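Side-chain contacts in protein Pcdhgb2 (Mus musculus, PDB 5SZR), which probably mediates calcium-dependent cell adhesion and may help to establish and maintain specific neuronal connections in the brain: residues 339-342 with 348-351; 352-357 with 421-426. One frame throughout, in Å; residues are numbered along the deposited sequence.

Both contacts lie in the fourth and last cadherin domain of this fragment and join its two sheets. From the N terminus, the chain runs up strand 335-342 and turns through residues 343-347 into strand 350-357; contact 1 closes that short loop. The chain then passes through strands of both sheets before strand 418-428 brings residues 421-426 against 352-357, so contact 2 closes a far longer one. The two loops follow in series, neither nested nor crossed. The contacts share strand 350-357, and their partners, 335-342 and 418-428, are neighbours in one sheet. Packing is continuous between them: Val351 CG1 lies 3.7 Å from Leu425 CD2.

Contact 1: residues 339-342 with 348-351; sequences DMVP and GYLV
Val341 and Val351 mark the nearest backbone approach, with CA atoms 7.0 Å apart, and the two segments exchange no hydrogen bonds: each pairs elsewhere, Val341 with Ala428 and Val351 with Val389. What meets between them is apolar side-chain surface. Tyr349 reaches across to Pro342, the two side chains approaching from opposite directions. Its CG stands anti to the backbone N (chi1 -179°), which carries the phenol across the gap so that its hydroxyl end meets the proline ring. Pro342 CD sits 3.5 Å from Tyr349 OH, and the same carbon is 3.6 Å from Tyr349 CZ. Pro342 CG adds a third point at 3.9 Å from Tyr349 CE1, so two proline carbons brace the far end of the phenol. On the CE2 side of the ring, Val341 CG1 comes within 4.2 Å of Tyr349 CE2. The other methyl of this forked valine, CG2, meets Val351 CG1 at 4.1 Å, the two side chains crossing at about a right angle. With an alanine in place of Tyr349, Pro342 CD and CG would probably lose the ring they pack on, as would Val341 CG1, and a gap would be likely to open between the two strands. Strand 418-428 adds to this packing, with Phe427 on Val341 and Leu425 on Val351. Such packing between strands of facing sheets, next to the turn joining them, belongs to the Greek-key beta sandwich of cadherin domains.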
ATOM      1  N   ASP A 339      23.543  41.820  66.424  1.00 72.27           N
ATOM      2  CA  ASP A 339      23.516  42.177  67.838  1.00 77.03           C
ATOM      3  C   ASP A 339      23.150  43.634  68.101  1.00 81.33           C
ATOM      4  O   ASP A 339      23.212  44.074  69.254  1.00 86.37           O
ATOM      5  CB  ASP A 339      24.863  41.850  68.493  1.00 80.87           C
ATOM      6  CG  ASP A 339      26.040  42.547  67.823  1.00 85.24           C
ATOM      7  OD1 ASP A 339      27.192  42.140  68.086  1.00 89.80           O
ATOM      8  OD2 ASP A 339      25.826  43.495  67.038  1.00 85.63           O
ATOM      9  N   MET A 340      22.772  44.400  67.081  1.00 81.03           N
ATOM     10  CA  MET A 340      22.460  45.811  67.270  1.00 86.37           C
ATOM     11  C   MET A 340      20.965  46.103  67.167  1.00 81.99           C
ATOM     12  O   MET A 340      20.578  47.235  66.859  1.00 83.55           O
ATOM     13  CB  MET A 340      23.238  46.665  66.268  1.00 94.16           C
ATOM     14  CG  MET A 340      24.745  46.712  66.505  1.00101.90           C
ATOM     15  SD  MET A 340      25.269  47.898  67.767  1.00111.90           S
ATOM     16  CE  MET A 340      25.193  46.914  69.265  1.00113.59           C
ATOM     17  N   VAL A 341      20.116  45.116  67.438  1.00 75.21           N
ATOM     18  CA  VAL A 341      18.669  45.293  67.325  1.00 71.14           C
ATOM     19  C   VAL A 341      18.175  46.163  68.474  1.00 73.38           C
ATOM     20  O   VAL A 341      18.325  45.790  69.646  1.00 77.08           O
ATOM     21  CB  VAL A 341      17.937  43.941  67.298  1.00 65.96           C
ATOM     22  CG1 VAL A 341      16.477  44.143  66.915  1.00 63.17           C
ATOM     23  CG2 VAL A 341      18.617  42.991  66.322  1.00 61.16           C
ATOM     24  N   PRO A 342      17.586  47.323  68.191  1.00 71.09           N
ATOM     25  CA  PRO A 342      17.137  48.201  69.279  1.00 69.04           C
ATOM     26  C   PRO A 342      15.894  47.646  69.957  1.00 67.39           C
ATOM     27  O   PRO A 342      15.020  47.061  69.314  1.00 64.98           O
ATOM     28  CB  PRO A 342      16.842  49.523  68.561  1.00 70.67           C
ATOM     29  CG  PRO A 342      16.430  49.085  67.164  1.00 69.09           C
ATOM     30  CD  PRO A 342      17.261  47.865  66.858  1.00 67.80           C
ATOM     31  N   GLY A 348       7.409  45.168  62.723  1.00 61.83           N
ATOM     32  CA  GLY A 348       7.756  45.338  61.331  1.00 60.11           C
ATOM     33  C   GLY A 348       9.202  45.712  61.089  1.00 59.09           C
ATOM     34  O   GLY A 348       9.641  45.704  59.930  1.00 58.86           O
ATOM     35  N   TYR A 349       9.945  46.043  62.147  1.00 57.57           N
ATOM     36  CA  TYR A 349      11.368  46.343  62.029  1.00 58.20           C
ATOM     37  C   TYR A 349      12.094  45.199  61.339  1.00 55.98           C
ATOM     38  O   TYR A 349      12.020  44.048  61.778  1.00 54.94           O
ATOM     39  CB  TYR A 349      11.964  46.588  63.423  1.00 59.84           C
ATOM     40  CG  TYR A 349      13.439  46.926  63.422  1.00 59.47           C
ATOM     41  CD1 TYR A 349      13.868  48.246  63.458  1.00 59.08           C
ATOM     42  CD2 TYR A 349      14.404  45.925  63.379  1.00 57.28           C
ATOM     43  CE1 TYR A 349      15.213  48.560  63.448  1.00 59.70           C
ATOM     44  CE2 TYR A 349      15.749  46.230  63.370  1.00 58.17           C
ATOM     45  CZ  TYR A 349      16.148  47.546  63.406  1.00 59.48           C
ATOM     46  OH  TYR A 349      17.490  47.846  63.396  1.00 60.82           O
ATOM     47  N   LEU A 350      12.804  45.520  60.258  1.00 56.47           N
ATOM     48  CA  LEU A 350      13.501  44.510  59.466  1.00 55.95           C
ATOM     49  C   LEU A 350      14.846  44.197  60.112  1.00 57.63           C
ATOM     50  O   LEU A 350      15.788  44.993  60.027  1.00 58.72           O
ATOM     51  CB  LEU A 350      13.682  44.990  58.028  1.00 55.56           C
ATOM     52  CG  LEU A 350      14.461  44.023  57.133  1.00 53.90           C
ATOM     53  CD1 LEU A 350      13.656  42.755  56.886  1.00 51.62           C
ATOM     54  CD2 LEU A 350      14.862  44.684  55.823  1.00 55.92           C
ATOM     55  N   VAL A 351      14.942  43.035  60.762  1.00 58.04           N
ATOM     56  CA  VAL A 351      16.201  42.630  61.384  1.00 59.30           C
ATOM     57  C   VAL A 351      17.216  42.250  60.316  1.00 58.49           C
ATOM     58  O   VAL A 351      18.348  42.749  60.300  1.00 57.59           O
ATOM     59  CB  VAL A 351      15.964  41.472  62.368  1.00 59.61           C
ATOM     60  CG1 VAL A 351      17.281  41.015  62.975  1.00 61.85           C
ATOM     61  CG2 VAL A 351      14.985  41.889  63.445  1.00 61.64           C
TER

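Contact 2: residues 352-357 with 421-426; sequences TKVVAV and ATLHLI. With MAN (alpha-D-mannopyranose), chain B.
Leu423 packs on Thr352 and Val354 across the sandwich, while Thr422 and His424, beside it in sequence, lie on the other side of their strand with a sugar. The backbones run in opposing directions and stay well apart: the CA atoms of Thr352 and Leu423 are 9.2 Å from each other, those of Val354 and Ala421 8.8 Å, spacings that fit facing sheets and not paired strands. One methyl spans the gap. In Leu423, chi1 of -54° sets the branch, and CD1 then continues anti to CA (chi2 179°), extending between the two opposing residues. Leu423 CD1 lies 4.3 Å from Thr352 CG2, and the same CD1 is 4.5 Å from Val354 CG2. All three residues are buried, so this is the close part of the contact, although the meeting is methyl on methyl and of van der Waals kind alone.

The outer side, where His424 is partly exposed, carries an O-linked mannose, a modification known on cadherin domains. Thr422 OG1 is bonded to C1 of the sugar at 1.4 Å; with chi1 at -63°, OG1 stands anti to the carbonyl carbon and CG2 anti to the backbone N. That turns Thr422 CG2 over one face of the His424 ring, 3.7 Å above its plane and offset toward the rim. Mannose O6 approaches the edge of the same ring, a contact of 3.6 Å to His424 NE2.

Within the domain, 352-357 runs between strands 324-327 and 388-391, and 421-426 between 335-342 and 402-410. Val389 touches Thr352, Leu423 and Leu425, Phe338 packs on Thr352 and Leu425, and on the outer side Thr422 rests on Arg404 and Leu406.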
ATOM      1  N   THR A 352      16.825  41.361  59.412  1.00 58.86           N
ATOM      2  CA  THR A 352      17.657  40.981  58.281  1.00 59.85           C
ATOM      3  C   THR A 352      16.768  40.268  57.271  1.00 59.28           C
ATOM      4  O   THR A 352      15.575  40.053  57.499  1.00 58.40           O
ATOM      5  CB  THR A 352      18.838  40.101  58.711  1.00 60.59           C
ATOM      6  OG1 THR A 352      19.687  39.854  57.583  1.00 61.51           O
ATOM      7  CG2 THR A 352      18.344  38.771  59.264  1.00 58.57           C
ATOM      8  N   LYS A 353      17.367  39.902  56.145  1.00 59.37           N
ATOM      9  CA  LYS A 353      16.643  39.274  55.050  1.00 58.49           C
ATOM     10  C   LYS A 353      17.492  38.134  54.517  1.00 55.82           C
ATOM     11  O   LYS A 353      18.604  38.363  54.031  1.00 54.35           O
ATOM     12  CB  LYS A 353      16.338  40.292  53.951  1.00 59.83           C
ATOM     13  CG  LYS A 353      15.623  39.736  52.743  1.00 61.22           C
ATOM     14  CD  LYS A 353      15.289  40.869  51.793  1.00 63.07           C
ATOM     15  CE  LYS A 353      14.774  40.370  50.467  1.00 63.19           C
ATOM     16  NZ  LYS A 353      14.438  41.525  49.591  1.00 65.28           N
ATOM     17  N   VAL A 354      16.986  36.909  54.632  1.00 54.45           N
ATOM     18  CA  VAL A 354      17.651  35.778  53.999  1.00 51.73           C
ATOM     19  C   VAL A 354      17.507  35.912  52.490  1.00 49.94           C
ATOM     20  O   VAL A 354      16.402  36.122  51.974  1.00 55.66           O
ATOM     21  CB  VAL A 354      17.066  34.451  54.506  1.00 49.10           C
ATOM     22  CG1 VAL A 354      17.901  33.282  54.019  1.00 45.72           C
ATOM     23  CG2 VAL A 354      16.989  34.459  56.022  1.00 53.36           C
ATOM     24  N   VAL A 355      18.625  35.822  51.777  1.00 48.28           N
ATOM     25  CA  VAL A 355      18.641  35.895  50.319  1.00 51.61           C
ATOM     26  C   VAL A 355      19.194  34.574  49.800  1.00 52.15           C
ATOM     27  O   VAL A 355      20.374  34.265  50.008  1.00 53.70           O
ATOM     28  CB  VAL A 355      19.471  37.078  49.807  1.00 52.04           C
ATOM     29  CG1 VAL A 355      19.516  37.064  48.286  1.00 52.19           C
ATOM     30  CG2 VAL A 355      18.901  38.388  50.321  1.00 51.00           C
ATOM     31  N   ALA A 356      18.347  33.793  49.132  1.00 50.53           N
ATOM     32  CA  ALA A 356      18.748  32.500  48.592  1.00 49.17           C
ATOM     33  C   ALA A 356      18.400  32.424  47.113  1.00 49.20           C
ATOM     34  O   ALA A 356      17.520  33.139  46.625  1.00 48.14           O
ATOM     35  CB  ALA A 356      18.082  31.341  49.339  1.00 48.67           C
ATOM     36  N   VAL A 357      19.110  31.542  46.404  1.00 50.22           N
ATOM     37  CA  VAL A 357      18.885  31.283  44.988  1.00 47.67           C
ATOM     38  C   VAL A 357      18.785  29.777  44.773  1.00 47.37           C
ATOM     39  O   VAL A 357      19.088  28.976  45.658  1.00 46.50           O
ATOM     40  CB  VAL A 357      19.993  31.877  44.094  1.00 50.01           C
ATOM     41  CG1 VAL A 357      19.937  33.394  44.106  1.00 51.59           C
ATOM     42  CG2 VAL A 357      21.361  31.378  44.542  1.00 50.74           C
ATOM     43  N   ALA A 421      20.028  28.042  58.050  1.00 56.97           N
ATOM     44  CA  ALA A 421      20.904  29.043  58.643  1.00 55.52           C
ATOM     45  C   ALA A 421      20.418  29.359  60.052  1.00 58.07           C
ATOM     46  O   ALA A 421      19.209  29.421  60.300  1.00 55.97           O
ATOM     47  CB  ALA A 421      20.954  30.321  57.800  1.00 51.64           C
ATOM     48  N   THR A 422      21.361  29.550  60.971  1.00 61.80           N
ATOM     49  CA  THR A 422      21.049  29.950  62.337  1.00 66.19           C
ATOM     50  C   THR A 422      21.289  31.445  62.490  1.00 61.53           C
ATOM     51  O   THR A 422      22.379  31.939  62.191  1.00 60.40           O
ATOM     52  CB  THR A 422      21.890  29.184  63.357  1.00 75.40           C
ATOM     53  OG1 THR A 422      21.586  27.789  63.286  1.00 85.46           O
ATOM     54  CG2 THR A 422      21.585  29.680  64.757  1.00 77.38           C
ATOM     55  N   LEU A 423      20.272  32.157  62.950  1.00 57.93           N
ATOM     56  CA  LEU A 423      20.323  33.607  63.088  1.00 52.59           C
ATOM     57  C   LEU A 423      20.308  33.938  64.570  1.00 52.29           C
ATOM     58  O   LEU A 423      19.283  33.759  65.237  1.00 51.68           O
ATOM     59  CB  LEU A 423      19.144  34.269  62.380  1.00 50.09           C
ATOM     60  CG  LEU A 423      18.902  33.955  60.907  1.00 44.21           C
ATOM     61  CD1 LEU A 423      17.675  34.716  60.441  1.00 43.86           C
ATOM     62  CD2 LEU A 423      20.115  34.324  60.077  1.00 43.76           C
ATOM     63  N   HIS A 424      21.443  34.407  65.082  1.00 53.79           N
ATOM     64  CA  HIS A 424      21.536  34.917  66.443  1.00 55.35           C
ATOM     65  C   HIS A 424      21.117  36.382  66.421  1.00 55.69           C
ATOM     66  O   HIS A 424      21.823  37.229  65.865  1.00 56.36           O
ATOM     67  CB  HIS A 424      22.951  34.758  66.994  1.00 57.67           C
ATOM     68  CG  HIS A 424      23.445  33.345  66.997  1.00 58.20           C
ATOM     69  ND1 HIS A 424      22.900  32.367  67.802  1.00 58.46           N
ATOM     70  CD2 HIS A 424      24.446  32.749  66.306  1.00 57.94           C
ATOM     71  CE1 HIS A 424      23.537  31.227  67.600  1.00 58.53           C
ATOM     72  NE2 HIS A 424      24.480  31.431  66.698  1.00 57.70           N
ATOM     73  N   LEU A 425      19.965  36.676  67.010  1.00 56.19           N
ATOM     74  CA  LEU A 425      19.443  38.035  67.091  1.00 59.09           C
ATOM     75  C   LEU A 425      19.545  38.499  68.538  1.00 63.25           C
ATOM     76  O   LEU A 425      18.939  37.900  69.432  1.00 65.25           O
ATOM     77  CB  LEU A 425      18.001  38.093  66.587  1.00 56.09           C
ATOM     78  CG  LEU A 425      17.749  37.285  65.311  1.00 55.77           C
ATOM     79  CD1 LEU A 425      16.290  37.360  64.890  1.00 54.46           C
ATOM     80  CD2 LEU A 425      18.660  37.745  64.182  1.00 57.07           C
ATOM     81  N   ILE A 426      20.320  39.555  68.770  1.00 65.98           N
ATOM     82  CA  ILE A 426      20.643  40.018  70.115  1.00 66.31           C
ATOM     83  C   ILE A 426      20.202  41.467  70.245  1.00 66.93           C
ATOM     84  O   ILE A 426      20.708  42.340  69.528  1.00 67.70           O
ATOM     85  CB  ILE A 426      22.140  39.873  70.417  1.00 69.56           C
ATOM     86  CG1 ILE A 426      22.581  38.425  70.196  1.00 70.72           C
ATOM     87  CG2 ILE A 426      22.449  40.330  71.837  1.00 70.91           C
ATOM     88  CD1 ILE A 426      24.016  38.179  70.570  1.00 76.38           C
TER
HETATM   89  C1  MAN B 720      22.765  27.082  62.856  1.00 55.07           C
HETATM   90  C2  MAN B 720      22.308  25.639  62.638  1.00 60.59           C
HETATM   91  C3  MAN B 720      22.031  24.988  63.997  1.00 63.53           C
HETATM   92  C4  MAN B 720      23.263  25.079  64.912  1.00 65.48           C
HETATM   93  C5  MAN B 720      23.722  26.541  65.067  1.00 66.07           C
HETATM   94  C6  MAN B 720      25.066  26.649  65.784  1.00 70.20           C
HETATM   95  O2  MAN B 720      23.344  24.862  62.022  1.00 62.37           O
HETATM   96  O3  MAN B 720      21.610  23.630  63.873  1.00 64.10           O
HETATM   97  O4  MAN B 720      22.945  24.558  66.192  1.00 67.55           O
HETATM   98  O5  MAN B 720      23.867  27.179  63.754  1.00 62.77           O
HETATM   99  O6  MAN B 720      25.382  28.027  65.971  1.00 75.93           O